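Local coordinates for protein probable manganase-dependent inorganic pyrophosphatase (Clostridium perfringens, PDB 3L2B) that probably hydrolyses inorganic pyrophosphate with the help of manganese, and carries a regulatory region of CBS and DRTGG domains that binds the activator diadenosine tetraphosphate, at residues 17-22 / 227-232; 26-31 / 82-87; 105-110 / 130-135; 123-128 / 175-180; 135-140 / 161-166. All coordinates share one frame; numbering follows the deposited sequence.

Interaction 1: residues 17-22 / 227-232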
# COMPACT_ATOMS: atom_id res chain seq x y z
N ILE A 17 -20.99 9.29 -12.31
CA ILE A 17 -20.03 8.22 -12.02
C ILE A 17 -20.83 7.04 -11.61
O ILE A 17 -21.65 7.14 -10.70
CB ILE A 17 -19.11 8.53 -10.83
CG1 ILE A 17 -18.66 10.00 -10.78
CG2 ILE A 17 -17.90 7.57 -10.82
CD1 ILE A 17 -17.98 10.33 -9.46
N ALA A 18 -20.60 5.92 -12.27
CA ALA A 18 -21.19 4.65 -11.82
C ALA A 18 -20.50 4.25 -10.52
O ALA A 18 -19.29 4.11 -10.48
CB ALA A 18 -21.02 3.54 -12.89
N PRO A 19 -21.27 4.12 -9.43
CA PRO A 19 -20.67 3.79 -8.12
C PRO A 19 -20.22 2.36 -7.98
O PRO A 19 -20.70 1.49 -8.67
CB PRO A 19 -21.79 4.06 -7.12
CG PRO A 19 -23.06 4.09 -7.93
CD PRO A 19 -22.72 4.38 -9.35
N LEU A 20 -19.27 2.16 -7.08
CA LEU A 20 -18.79 0.83 -6.74
C LEU A 20 -19.75 0.10 -5.80
O LEU A 20 -20.32 0.69 -4.87
CB LEU A 20 -17.43 0.93 -6.05
CG LEU A 20 -16.31 1.50 -6.91
CD1 LEU A 20 -15.04 1.57 -6.12
CD2 LEU A 20 -16.11 0.66 -8.18
N ALA A 21 -19.90 -1.19 -6.04
CA ALA A 21 -20.54 -2.10 -5.08
C ALA A 21 -19.60 -2.21 -3.89
O ALA A 21 -18.40 -2.09 -4.04
CB ALA A 21 -20.79 -3.48 -5.71
N PRO A 22 -20.15 -2.41 -2.68
CA PRO A 22 -19.30 -2.34 -1.47
C PRO A 22 -18.30 -3.48 -1.28
O PRO A 22 -17.31 -3.34 -0.50
CB PRO A 22 -20.32 -2.35 -0.32
CG PRO A 22 -21.62 -2.90 -0.90
CD PRO A 22 -21.58 -2.68 -2.38
N ASN A 227 -32.76 9.40 -2.65
CA ASN A 227 -31.47 8.94 -2.10
C ASN A 227 -30.61 7.99 -2.93
O ASN A 227 -29.67 7.41 -2.41
CB ASN A 227 -31.65 8.35 -0.69
CG ASN A 227 -31.87 9.43 0.35
OD1 ASN A 227 -32.66 10.36 0.13
ND2 ASN A 227 -31.16 9.33 1.47
N LYS A 228 -30.92 7.85 -4.22
CA LYS A 228 -30.01 7.12 -5.12
C LYS A 228 -28.82 8.02 -5.47
O LYS A 228 -28.96 9.24 -5.61
CB LYS A 228 -30.69 6.68 -6.44
CG LYS A 228 -32.12 6.07 -6.35
CD LYS A 228 -32.90 6.36 -7.68
CE LYS A 228 -34.38 6.73 -7.44
NZ LYS A 228 -34.91 7.69 -8.47
N VAL A 229 -27.65 7.42 -5.63
CA VAL A 229 -26.46 8.15 -6.04
C VAL A 229 -26.61 8.50 -7.50
O VAL A 229 -26.72 7.62 -8.34
CB VAL A 229 -25.16 7.34 -5.85
CG1 VAL A 229 -23.99 8.03 -6.52
CG2 VAL A 229 -24.89 7.13 -4.39
N VAL A 230 -26.60 9.79 -7.78
CA VAL A 230 -26.87 10.29 -9.13
C VAL A 230 -25.62 10.83 -9.80
O VAL A 230 -25.68 11.25 -10.96
CB VAL A 230 -27.97 11.37 -9.11
CG1 VAL A 230 -27.67 12.46 -10.11
CG2 VAL A 230 -29.34 10.73 -9.38
N GLY A 231 -24.51 10.81 -9.07
CA GLY A 231 -23.24 11.32 -9.57
C GLY A 231 -22.38 12.09 -8.58
O GLY A 231 -22.38 11.87 -7.38
N SER A 232 -21.65 13.05 -9.13
CA SER A 232 -20.70 13.83 -8.35
C SER A 232 -20.59 15.22 -8.94
O SER A 232 -20.67 15.41 -10.17
CB SER A 232 -19.35 13.12 -8.34
OG SER A 232 -18.32 13.96 -7.87

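Interaction 2: residues 26-31 / 82-87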
# COMPACT_ATOMS: atom_id res chain seq x y z
N LEU A 26 -10.20 -3.60 -3.39
CA LEU A 26 -9.36 -2.38 -3.56
C LEU A 26 -8.64 -2.37 -4.88
O LEU A 26 -8.46 -1.32 -5.50
CB LEU A 26 -8.33 -2.27 -2.47
CG LEU A 26 -8.86 -2.00 -1.08
CD1 LEU A 26 -7.68 -1.72 -0.11
CD2 LEU A 26 -9.88 -0.88 -1.08
N LYS A 27 -8.25 -3.56 -5.32
CA LYS A 27 -7.54 -3.70 -6.59
C LYS A 27 -8.42 -3.25 -7.75
O LYS A 27 -8.00 -2.50 -8.64
CB LYS A 27 -7.15 -5.15 -6.83
CG LYS A 27 -6.19 -5.35 -7.99
CD LYS A 27 -6.55 -6.59 -8.80
CE LYS A 27 -5.45 -6.97 -9.79
NZ LYS A 27 -5.90 -8.02 -10.77
N MET A 28 -9.63 -3.80 -7.78
CA MET A 28 -10.61 -3.50 -8.85
C MET A 28 -11.04 -2.07 -8.79
O MET A 28 -11.31 -1.46 -9.81
CB MET A 28 -11.86 -4.39 -8.75
CG MET A 28 -11.67 -5.86 -9.21
SD MET A 28 -13.24 -6.83 -9.18
CE MET A 28 -13.46 -7.20 -7.41
N ALA A 29 -11.13 -1.54 -7.57
CA ALA A 29 -11.60 -0.18 -7.38
C ALA A 29 -10.57 0.74 -8.02
O ALA A 29 -10.90 1.64 -8.80
CB ALA A 29 -11.80 0.16 -5.87
N TRP A 30 -9.30 0.46 -7.74
CA TRP A 30 -8.22 1.33 -8.19
C TRP A 30 -8.04 1.30 -9.70
O TRP A 30 -7.76 2.33 -10.31
CB TRP A 30 -6.91 0.99 -7.47
CG TRP A 30 -5.71 1.57 -8.11
CD1 TRP A 30 -4.80 0.90 -8.84
CD2 TRP A 30 -5.30 2.94 -8.10
NE1 TRP A 30 -3.83 1.75 -9.28
CE2 TRP A 30 -4.11 3.02 -8.84
CE3 TRP A 30 -5.81 4.10 -7.52
CZ2 TRP A 30 -3.40 4.21 -9.02
CZ3 TRP A 30 -5.12 5.30 -7.70
CH2 TRP A 30 -3.93 5.34 -8.45
N ASN A 31 -8.25 0.13 -10.30
CA ASN A 31 -8.19 0.02 -11.77
C ASN A 31 -9.28 0.86 -12.45
O ASN A 31 -9.04 1.51 -13.48
CB ASN A 31 -8.33 -1.43 -12.23
CG ASN A 31 -7.11 -2.26 -11.90
OD1 ASN A 31 -6.05 -1.72 -11.59
ND2 ASN A 31 -7.26 -3.58 -11.94
N ILE A 82 -9.99 -12.36 -2.95
CA ILE A 82 -8.67 -12.92 -2.75
C ILE A 82 -8.25 -13.67 -4.01
O ILE A 82 -7.12 -13.50 -4.49
CB ILE A 82 -8.60 -13.87 -1.53
CG1 ILE A 82 -8.80 -13.09 -0.23
CG2 ILE A 82 -7.26 -14.55 -1.47
CD1 ILE A 82 -9.15 -13.97 1.00
N LEU A 83 -9.16 -14.47 -4.56
CA LEU A 83 -8.84 -15.21 -5.79
C LEU A 83 -8.43 -14.25 -6.90
O LEU A 83 -7.44 -14.49 -7.58
CB LEU A 83 -10.00 -16.08 -6.29
CG LEU A 83 -10.24 -17.40 -5.54
CD1 LEU A 83 -11.55 -18.07 -6.04
CD2 LEU A 83 -9.05 -18.34 -5.69
N ASP A 84 -9.18 -13.17 -7.07
CA ASP A 84 -8.91 -12.21 -8.15
C ASP A 84 -7.57 -11.52 -7.94
O ASP A 84 -6.78 -11.40 -8.86
CB ASP A 84 -9.98 -11.11 -8.20
CG ASP A 84 -9.68 -10.06 -9.29
OD1 ASP A 84 -9.91 -10.35 -10.48
OD2 ASP A 84 -9.20 -8.93 -8.98
N THR A 85 -7.34 -11.07 -6.71
CA THR A 85 -6.18 -10.27 -6.37
C THR A 85 -4.88 -11.07 -6.53
O THR A 85 -3.87 -10.55 -6.95
CB THR A 85 -6.26 -9.74 -4.91
OG1 THR A 85 -7.47 -8.99 -4.75
CG2 THR A 85 -5.05 -8.87 -4.58
N LEU A 86 -4.93 -12.34 -6.19
CA LEU A 86 -3.74 -13.20 -6.25
C LEU A 86 -3.71 -13.99 -7.55
O LEU A 86 -2.86 -14.86 -7.75
CB LEU A 86 -3.70 -14.13 -5.05
CG LEU A 86 -3.59 -13.43 -3.69
CD1 LEU A 86 -3.57 -14.46 -2.55
CD2 LEU A 86 -2.33 -12.57 -3.65
N SER A 87 -4.65 -13.68 -8.44
CA SER A 87 -4.87 -14.47 -9.67
C SER A 87 -4.80 -15.96 -9.34
O SER A 87 -4.09 -16.73 -9.97
CB SER A 87 -3.86 -14.11 -10.76
OG SER A 87 -3.91 -12.73 -11.07

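Interaction 3: residues 105-110 / 130-135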
# COMPACT_ATOMS: atom_id res chain seq x y z
N VAL A 105 -0.11 -15.55 7.68
CA VAL A 105 1.18 -15.97 8.14
C VAL A 105 1.87 -16.71 7.02
O VAL A 105 1.27 -17.57 6.34
CB VAL A 105 1.08 -16.93 9.35
CG1 VAL A 105 2.45 -17.54 9.67
CG2 VAL A 105 0.58 -16.20 10.58
N VAL A 106 3.12 -16.36 6.81
CA VAL A 106 3.94 -17.11 5.86
C VAL A 106 4.45 -18.34 6.59
O VAL A 106 5.07 -18.25 7.66
CB VAL A 106 5.12 -16.27 5.34
CG1 VAL A 106 6.06 -17.12 4.47
CG2 VAL A 106 4.59 -15.05 4.58
N ALA A 107 4.16 -19.49 6.02
CA ALA A 107 4.62 -20.76 6.57
C ALA A 107 6.00 -21.08 6.01
O ALA A 107 6.12 -21.82 5.04
CB ALA A 107 3.66 -21.87 6.22
N ALA A 108 7.02 -20.49 6.63
CA ALA A 108 8.44 -20.63 6.22
C ALA A 108 9.15 -21.75 6.98
O ALA A 108 10.14 -22.32 6.52
CB ALA A 108 9.20 -19.30 6.42
N MET A 109 8.62 -22.07 8.14
CA MET A 109 9.30 -22.95 9.09
C MET A 109 9.31 -24.41 8.60
O MET A 109 8.92 -24.71 7.48
CB MET A 109 8.63 -22.82 10.48
CG MET A 109 8.22 -21.36 10.85
SD MET A 109 6.47 -21.00 10.41
CE MET A 109 6.25 -19.26 10.82
N GLN A 110 9.80 -25.31 9.45
CA GLN A 110 9.74 -26.76 9.21
C GLN A 110 8.42 -27.31 9.75
O GLN A 110 7.91 -26.82 10.76
CB GLN A 110 10.90 -27.51 9.88
CG GLN A 110 12.21 -27.46 9.12
CD GLN A 110 13.23 -28.46 9.66
OE1 GLN A 110 13.26 -28.76 10.85
NE2 GLN A 110 14.08 -28.97 8.77
N ALA A 130 4.56 -30.66 0.19
CA ALA A 130 3.32 -31.37 0.58
C ALA A 130 3.28 -31.68 2.08
O ALA A 130 2.20 -31.81 2.66
CB ALA A 130 3.14 -32.68 -0.22
N GLU A 131 4.45 -31.79 2.70
CA GLU A 131 4.54 -32.06 4.14
C GLU A 131 3.96 -30.87 4.89
O GLU A 131 3.20 -31.03 5.82
CB GLU A 131 5.99 -32.32 4.61
CG GLU A 131 6.08 -32.62 6.14
CD GLU A 131 7.47 -33.09 6.63
OE1 GLU A 131 8.52 -32.75 6.01
OE2 GLU A 131 7.51 -33.80 7.67
N ILE A 132 4.35 -29.67 4.44
CA ILE A 132 3.90 -28.42 5.03
C ILE A 132 2.42 -28.23 4.78
O ILE A 132 1.66 -27.88 5.68
CB ILE A 132 4.67 -27.20 4.43
CG1 ILE A 132 6.15 -27.23 4.86
CG2 ILE A 132 4.05 -25.90 4.85
CD1 ILE A 132 6.32 -27.33 6.37
N GLN A 133 2.02 -28.49 3.55
CA GLN A 133 0.65 -28.31 3.14
C GLN A 133 -0.28 -29.14 4.02
O GLN A 133 -1.32 -28.65 4.46
CB GLN A 133 0.44 -28.65 1.66
CG GLN A 133 1.02 -27.62 0.70
CD GLN A 133 1.05 -28.13 -0.74
OE1 GLN A 133 0.47 -29.17 -1.07
NE2 GLN A 133 1.76 -27.40 -1.60
N ALA A 134 0.13 -30.37 4.33
CA ALA A 134 -0.68 -31.30 5.13
C ALA A 134 -0.68 -30.96 6.61
O ALA A 134 -1.67 -31.18 7.30
CB ALA A 134 -0.22 -32.77 4.92
N GLU A 135 0.40 -30.43 7.14
CA GLU A 135 0.36 -30.02 8.55
C GLU A 135 -0.55 -28.80 8.69
O GLU A 135 -1.26 -28.66 9.69
CB GLU A 135 1.77 -29.74 9.08
CG GLU A 135 1.83 -29.15 10.51
CD GLU A 135 1.31 -30.09 11.62
OE1 GLU A 135 1.08 -31.30 11.36
OE2 GLU A 135 1.15 -29.59 12.78

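Interaction 4: residues 123-128 / 175-180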
# COMPACT_ATOMS: atom_id res chain seq x y z
N ILE A 123 -4.78 -17.81 8.02
CA ILE A 123 -4.50 -17.85 6.59
C ILE A 123 -3.01 -18.06 6.40
O ILE A 123 -2.18 -17.21 6.79
CB ILE A 123 -4.94 -16.55 5.91
CG1 ILE A 123 -6.44 -16.32 6.15
CG2 ILE A 123 -4.68 -16.60 4.43
CD1 ILE A 123 -6.77 -15.66 7.42
N ALA A 124 -2.68 -19.19 5.81
CA ALA A 124 -1.28 -19.60 5.65
C ALA A 124 -0.81 -19.53 4.22
O ALA A 124 -1.39 -20.09 3.33
CB ALA A 124 -1.08 -21.02 6.18
N ILE A 125 0.29 -18.82 4.03
CA ILE A 125 0.95 -18.76 2.74
C ILE A 125 2.08 -19.76 2.77
O ILE A 125 2.95 -19.68 3.61
CB ILE A 125 1.49 -17.37 2.45
CG1 ILE A 125 0.33 -16.38 2.34
CG2 ILE A 125 2.32 -17.42 1.21
CD1 ILE A 125 0.77 -14.94 2.45
N ALA A 126 2.02 -20.71 1.84
CA ALA A 126 2.89 -21.88 1.84
C ALA A 126 3.42 -22.19 0.47
O ALA A 126 2.82 -21.85 -0.54
CB ALA A 126 2.12 -23.11 2.34
N GLY A 127 4.55 -22.88 0.45
CA GLY A 127 5.16 -23.35 -0.80
C GLY A 127 4.66 -24.71 -1.26
O GLY A 127 3.61 -25.19 -0.86
N ASP A 128 5.51 -25.31 -2.09
CA ASP A 128 5.24 -26.54 -2.85
C ASP A 128 5.27 -27.78 -1.96
O ASP A 128 4.76 -28.86 -2.33
CB ASP A 128 6.30 -26.70 -3.95
CG ASP A 128 5.84 -27.53 -5.13
OD1 ASP A 128 4.91 -28.37 -4.98
OD2 ASP A 128 6.41 -27.36 -6.23
N PHE A 175 6.61 -13.52 -0.96
CA PHE A 175 6.79 -12.10 -0.74
C PHE A 175 5.69 -11.35 -1.48
O PHE A 175 5.07 -10.41 -0.94
CB PHE A 175 8.17 -11.62 -1.24
CG PHE A 175 8.27 -10.12 -1.40
CD1 PHE A 175 8.34 -9.30 -0.29
CD2 PHE A 175 8.33 -9.55 -2.66
CE1 PHE A 175 8.46 -7.92 -0.42
CE2 PHE A 175 8.47 -8.16 -2.82
CZ PHE A 175 8.51 -7.34 -1.70
N THR A 176 5.47 -11.74 -2.73
CA THR A 176 4.52 -11.04 -3.60
C THR A 176 3.09 -11.24 -3.12
O THR A 176 2.34 -10.30 -3.00
CB THR A 176 4.68 -11.44 -5.08
OG1 THR A 176 6.03 -11.23 -5.50
CG2 THR A 176 3.80 -10.61 -5.97
N ALA A 177 2.74 -12.46 -2.77
CA ALA A 177 1.40 -12.77 -2.26
C ALA A 177 1.12 -11.96 -0.98
O ALA A 177 0.01 -11.46 -0.76
CB ALA A 177 1.25 -14.30 -1.97
N SER A 178 2.16 -11.80 -0.17
CA SER A 178 2.03 -11.08 1.10
C SER A 178 1.76 -9.61 0.84
O SER A 178 0.94 -8.99 1.49
CB SER A 178 3.27 -11.24 1.96
OG SER A 178 3.48 -12.61 2.30
N ARG A 179 2.42 -9.10 -0.17
CA ARG A 179 2.39 -7.69 -0.52
C ARG A 179 1.08 -7.34 -1.22
O ARG A 179 0.55 -6.24 -1.07
CB ARG A 179 3.63 -7.36 -1.40
CG ARG A 179 3.78 -5.97 -1.90
CD ARG A 179 5.03 -5.84 -2.78
NE ARG A 179 4.98 -6.55 -4.07
CZ ARG A 179 4.17 -6.24 -5.10
NH1 ARG A 179 3.29 -5.25 -5.00
NH2 ARG A 179 4.21 -6.94 -6.22
N LEU A 180 0.53 -8.33 -1.92
CA LEU A 180 -0.68 -8.13 -2.72
C LEU A 180 -1.99 -8.39 -2.01
O LEU A 180 -3.02 -7.86 -2.38
CB LEU A 180 -0.68 -9.07 -3.92
CG LEU A 180 0.30 -8.83 -5.05
CD1 LEU A 180 0.34 -10.08 -5.97
CD2 LEU A 180 -0.10 -7.57 -5.85

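Interaction 5: residues 135-140 / 161-166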
# COMPACT_ATOMS: atom_id res chain seq x y z
N GLU A 135 0.40 -30.43 7.14
CA GLU A 135 0.36 -30.02 8.55
C GLU A 135 -0.55 -28.80 8.69
O GLU A 135 -1.26 -28.66 9.69
CB GLU A 135 1.77 -29.74 9.08
CG GLU A 135 1.83 -29.15 10.51
CD GLU A 135 1.31 -30.09 11.62
OE1 GLU A 135 1.08 -31.30 11.36
OE2 GLU A 135 1.15 -29.59 12.78
N LEU A 136 -0.56 -27.95 7.67
CA LEU A 136 -1.36 -26.72 7.72
C LEU A 136 -2.83 -27.11 7.77
O LEU A 136 -3.63 -26.52 8.52
CB LEU A 136 -1.04 -25.78 6.53
CG LEU A 136 0.35 -25.06 6.54
CD1 LEU A 136 0.61 -24.27 5.26
CD2 LEU A 136 0.52 -24.15 7.76
N ILE A 137 -3.17 -28.13 6.99
CA ILE A 137 -4.53 -28.64 6.93
C ILE A 137 -4.92 -29.26 8.27
O ILE A 137 -6.00 -29.01 8.77
CB ILE A 137 -4.72 -29.62 5.75
CG1 ILE A 137 -4.72 -28.84 4.43
CG2 ILE A 137 -6.01 -30.43 5.91
CD1 ILE A 137 -4.34 -29.66 3.25
N GLU A 138 -4.00 -30.04 8.86
CA GLU A 138 -4.23 -30.64 10.19
C GLU A 138 -4.42 -29.58 11.28
O GLU A 138 -5.10 -29.81 12.28
CB GLU A 138 -3.08 -31.60 10.60
CG GLU A 138 -3.04 -31.91 12.10
CD GLU A 138 -2.22 -33.17 12.47
OE1 GLU A 138 -0.98 -33.03 12.75
OE2 GLU A 138 -2.81 -34.29 12.50
N LEU A 139 -3.81 -28.42 11.09
CA LEU A 139 -3.92 -27.34 12.08
C LEU A 139 -5.21 -26.55 11.86
O LEU A 139 -5.47 -25.56 12.53
CB LEU A 139 -2.70 -26.41 12.05
CG LEU A 139 -1.43 -26.90 12.76
CD1 LEU A 139 -0.21 -26.02 12.40
CD2 LEU A 139 -1.66 -26.90 14.25
N LYS A 140 -5.99 -27.00 10.89
CA LYS A 140 -7.30 -26.40 10.56
C LYS A 140 -7.21 -24.92 10.25
O LYS A 140 -7.98 -24.11 10.74
CB LYS A 140 -8.31 -26.68 11.68
CG LYS A 140 -8.53 -28.21 11.94
CD LYS A 140 -9.37 -28.43 13.18
CE LYS A 140 -9.85 -29.88 13.32
NZ LYS A 140 -8.77 -30.77 13.82
N LYS A 161 -10.54 -31.56 1.45
CA LYS A 161 -11.99 -31.84 1.24
C LYS A 161 -12.62 -32.39 2.51
O LYS A 161 -13.67 -31.94 2.96
CB LYS A 161 -12.26 -32.82 0.08
CG LYS A 161 -12.38 -32.15 -1.30
CD LYS A 161 -13.24 -32.98 -2.28
CE LYS A 161 -14.74 -32.81 -2.00
NZ LYS A 161 -15.63 -33.28 -3.12
N LYS A 162 -11.92 -33.33 3.09
CA LYS A 162 -12.38 -34.05 4.27
C LYS A 162 -12.55 -33.11 5.45
O LYS A 162 -13.54 -33.18 6.17
CB LYS A 162 -11.36 -35.16 4.62
CG LYS A 162 -11.79 -36.12 5.70
CD LYS A 162 -10.60 -36.95 6.19
CE LYS A 162 -10.80 -37.40 7.64
NZ LYS A 162 -9.54 -37.90 8.24
N ASN A 163 -11.58 -32.23 5.64
CA ASN A 163 -11.54 -31.34 6.81
C ASN A 163 -12.15 -29.96 6.56
O ASN A 163 -12.21 -29.11 7.45
CB ASN A 163 -10.11 -31.18 7.27
CG ASN A 163 -9.49 -32.48 7.67
OD1 ASN A 163 -9.92 -33.09 8.64
ND2 ASN A 163 -8.49 -32.92 6.91
N ASN A 164 -12.59 -29.77 5.32
CA ASN A 164 -13.30 -28.55 4.90
C ASN A 164 -12.40 -27.34 5.04
O ASN A 164 -12.78 -26.29 5.57
CB ASN A 164 -14.60 -28.36 5.67
CG ASN A 164 -15.63 -29.44 5.34
OD1 ASN A 164 -16.24 -30.02 6.23
ND2 ASN A 164 -15.84 -29.69 4.06
N ILE A 165 -11.19 -27.51 4.55
CA ILE A 165 -10.22 -26.42 4.49
C ILE A 165 -10.20 -25.88 3.08
O ILE A 165 -9.98 -26.64 2.13
CB ILE A 165 -8.80 -26.88 4.85
CG1 ILE A 165 -8.82 -27.66 6.17
CG2 ILE A 165 -7.85 -25.63 4.89
CD1 ILE A 165 -9.38 -26.88 7.35
N THR A 166 -10.47 -24.60 2.95
CA THR A 166 -10.35 -23.93 1.65
C THR A 166 -8.89 -23.84 1.23
O THR A 166 -8.01 -23.48 2.02
CB THR A 166 -10.93 -22.54 1.69
OG1 THR A 166 -12.28 -22.60 2.14
CG2 THR A 166 -10.87 -21.87 0.28

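Interaction 1: residues 17-22 / 227-232
Ile17 and Pro19 meet strand 229-234 by van der Waals contact, and no hydrogen bond spans the two segments. The closer of the two contacts is made by the tip of Ile17. Its CG1 branch lies beside the backbone N (chi1 -40°) and then runs on extended, which carries CD1 along to Ser232, where it meets CB at 3.3 Å. This is tighter than ordinary carbon contact, so its exact value is doubtful. CD1 also lies 4.0 Å from Ser232 OG, and the methylene CG1 stands at the same distance from Ser232 CB. The second contact is softer: CG of the Pro19 ring lies 4.3 Å from CG1 of Val229. Pro19 also packs on Ala44 and Val229 on Leu50, so both belong to a wider apolar layer that includes the strands of the first CBS sequence.

Backbone proximity makes up the remainder. Ile17 N comes within 4.1 Å of Gly231 CA. Val230 and Gly231 together face Val222 in a classic beta bulge. At the Gly231 phi of 141° a CB would be jammed against the carbonyl O of Val230, so this bulge position calls for glycine independently of Ile17. Val229 also shares backbone hydrogen bonding with Asn48. The loop ahead of helix 26-35 in one CBS sequence is thus laid against an outer strand of the other, consistent with the paired CBS repeats of a Bateman module.

Interaction 2: residues 26-31 / 82-87
Two helix ends meet where Lys27 and Met28, in the first turn of helix 26-35 of the CBS sequence, come up to Asp84 and Thr85 in the last turn of helix 79-85, which closes in a Schellman motif. The carboxylate of Asp84 is the centre of the contact, and its OD2 does the touching. CG of Asp84 stands anti to the backbone N (chi1 178°), which holds the carboxylate out from its helix, beside Lys27 and Met28. The aliphatic chain of Lys27 passes OD2 at 3.5 Å from CD, and its ammonium NZ then forms a long salt bridge to the same oxygen at 3.9 Å. NZ also lies 4.0 Å from the carbonyl O of Asp84, so the charge hovers over the end of the helix without a tight grip on any one atom. Met28 approaches OD2 through CG at 3.9 Å.

Thr85 is a looser partner: its OG1 lies 4.4 Å from Lys27 CB, while the hydroxyl is engaged with Asn81 O in its own helix. Ser87, with positive phi, finishes that helix by bonding its N to Asp84 O.

Around this junction, helix 26-35 rests on helix 187-190 through Leu26 and Ala29, and Ile82 and Leu83 pack on strand 166-169 of the DRTGG sheet. Trp30 turns instead to the second subunit, where it packs on Met64 of that chain.

Interaction 3: residues 105-110 / 130-135
The flat groups here are peptide carbonyls, those of Met109 and Gln110, and the methyl CD1 of Ile132 comes to both of them at a slant. It stands 3.9 Å from Met109 O, tilted off the plane of that peptide, and 4.0 Å from Gln110 C, again raised from the plane of the carbonyl. Ile132 belongs to helix 130-138, which in the mixed sheet of the alpha/beta DRTGG domain forms the crossover between the parallel strands 123-126 and 143-146, a beta-alpha-beta unit. The chain leaving strand 104-106 packs against the first turns of this helix.

Both branches of Ile132 are used. CG1 lies beside the backbone N (chi1 -68°), and a second bend at chi2, -53°, brings CD1 up to the Met109–Gln110 backbone, whereas CG2 is turned to Ala107. Ala107 is the centre of an inverse gamma turn. No hydrogen bond joins the two segments, and the contact is carried by this one buried side chain.

The loop has a further neighbour: Ala108 packs on Ala108 of the second subunit, and Gln110 on Arg129 of that subunit, placing this corner of the domain at the dimer interface. Ala107 shares a backbone hydrogen bond with Ile125 of strand 123-126, and CB of Ala107 meets CG2 of Ile132 at 4.3 Å.

Interaction 4: residues 123-128 / 175-180
Ile125 reaches across to helix 174-180 and touches Ser178 and Ala177 with its outermost methyl. From the strand its CB points to the helix but stops short of it, still 5.2 Å from Ser178 OG. The two branches then part. CG2 takes the place anti to the backbone N and comes to 4.6 Å from Ala177 CB, a loose approach. CG1 goes the other way, beside the N (chi1 -65°), and remains 4.9 Å from Ser178 OG. The chain continues extended at chi2, 163°, which lifts CD1 clear of the strand and up to the helix: it meets Ser178 OG at 3.6 Å and Ala177 CB at 4.5 Å.

The oxygen it touches is already occupied, since Ser178 OG is hydrogen-bonded to the carbonyl O of Ser174 in the preceding turn. The hydroxyl thus folds back on its own helix, and the isoleucine methyl meets a buried polar atom whose bonding need is met locally. Strand 123-126 is an inner strand of the mixed DRTGG sheet, parallel to its neighbours 104-106 and 143-146. Ala124 and Ala126 turn to Leu136 of helix 130-138 while Ile125 turns to helix 174-180, so the strand is packed between helices in an alpha/beta layer arrangement.

Beyond the contact, helix 174-180 lies against the second subunit: Phe175 packs on Ser178 of that chain and meets its Trp67 edge-to-face. Arg179 makes a cation-pi contact with the same Trp67 of the second subunit.

Interaction 5: residues 135-140 / 161-166
Ile137 and Ile165 make the apolar core of this contact, where the ends of two crossover helices of the alpha/beta DRTGG domain come together. Helix 130-138 connects strand 123-126 to 143-146, and helix 154-163 connects 143-146 to 166-169, so two successive beta-alpha-beta units meet here. CG2 of Ile137, anti to the backbone N while CG1 takes chi1 -73°, presses on CG1 of Ile165 at 4.0 Å, the two side chains crossing obliquely. On the sheet side Ile137 packs on Leu144, and it also touches Ile156 and Leu159 of the second helix.

A polar group joins the same methyl. The Asn163 side chain crosses that of Ile137 at about a right angle, bringing ND2 to 3.7 Å from CG2. The nitrogen also makes a weak hydrogen bond with Leu159 O one turn back in its helix.

Backbone contacts complete the join. Each helix closes in a Schellman motif, with positive phi at Lys140 in one and Asn164 in the other, so both chains turn out of their helices at this level. Lys140 N is bonded to Ile137 O at 2.9 Å, and the Lys140 backbone lies beside Ile165. Ile165 is bent at chi2 (-58°), which brings its CD1 to Lys140 CA, 3.9 Å away, with Lys140 C at 4.1 Å.

In the fold
Interactions 3, 4 and 5 form one cluster in the DRTGG region, their centres 11 to 17 Å apart. Interactions 3 and 4 are joined through neighbouring strands of one sheet, with a probable hydrogen bond from Val105 N to Ile123 O at 2.8 Å, and interactions 3 and 5 share helix 130-138 and Glu135. Leu136 CD1 reaches Ala126 CB at 3.5 Å, linking interactions 4 and 5. Interaction 2 bridges toward the CBS part: it touches interaction 4 at Thr85 CG2 and Leu180 O, 3.2 Å apart, and interaction 1 through Leu20 and Ala29. Interaction 1 encloses the other four along the chain, and its Ser232 side chain is about 8 Å from bound diadenosine tetraphosphate.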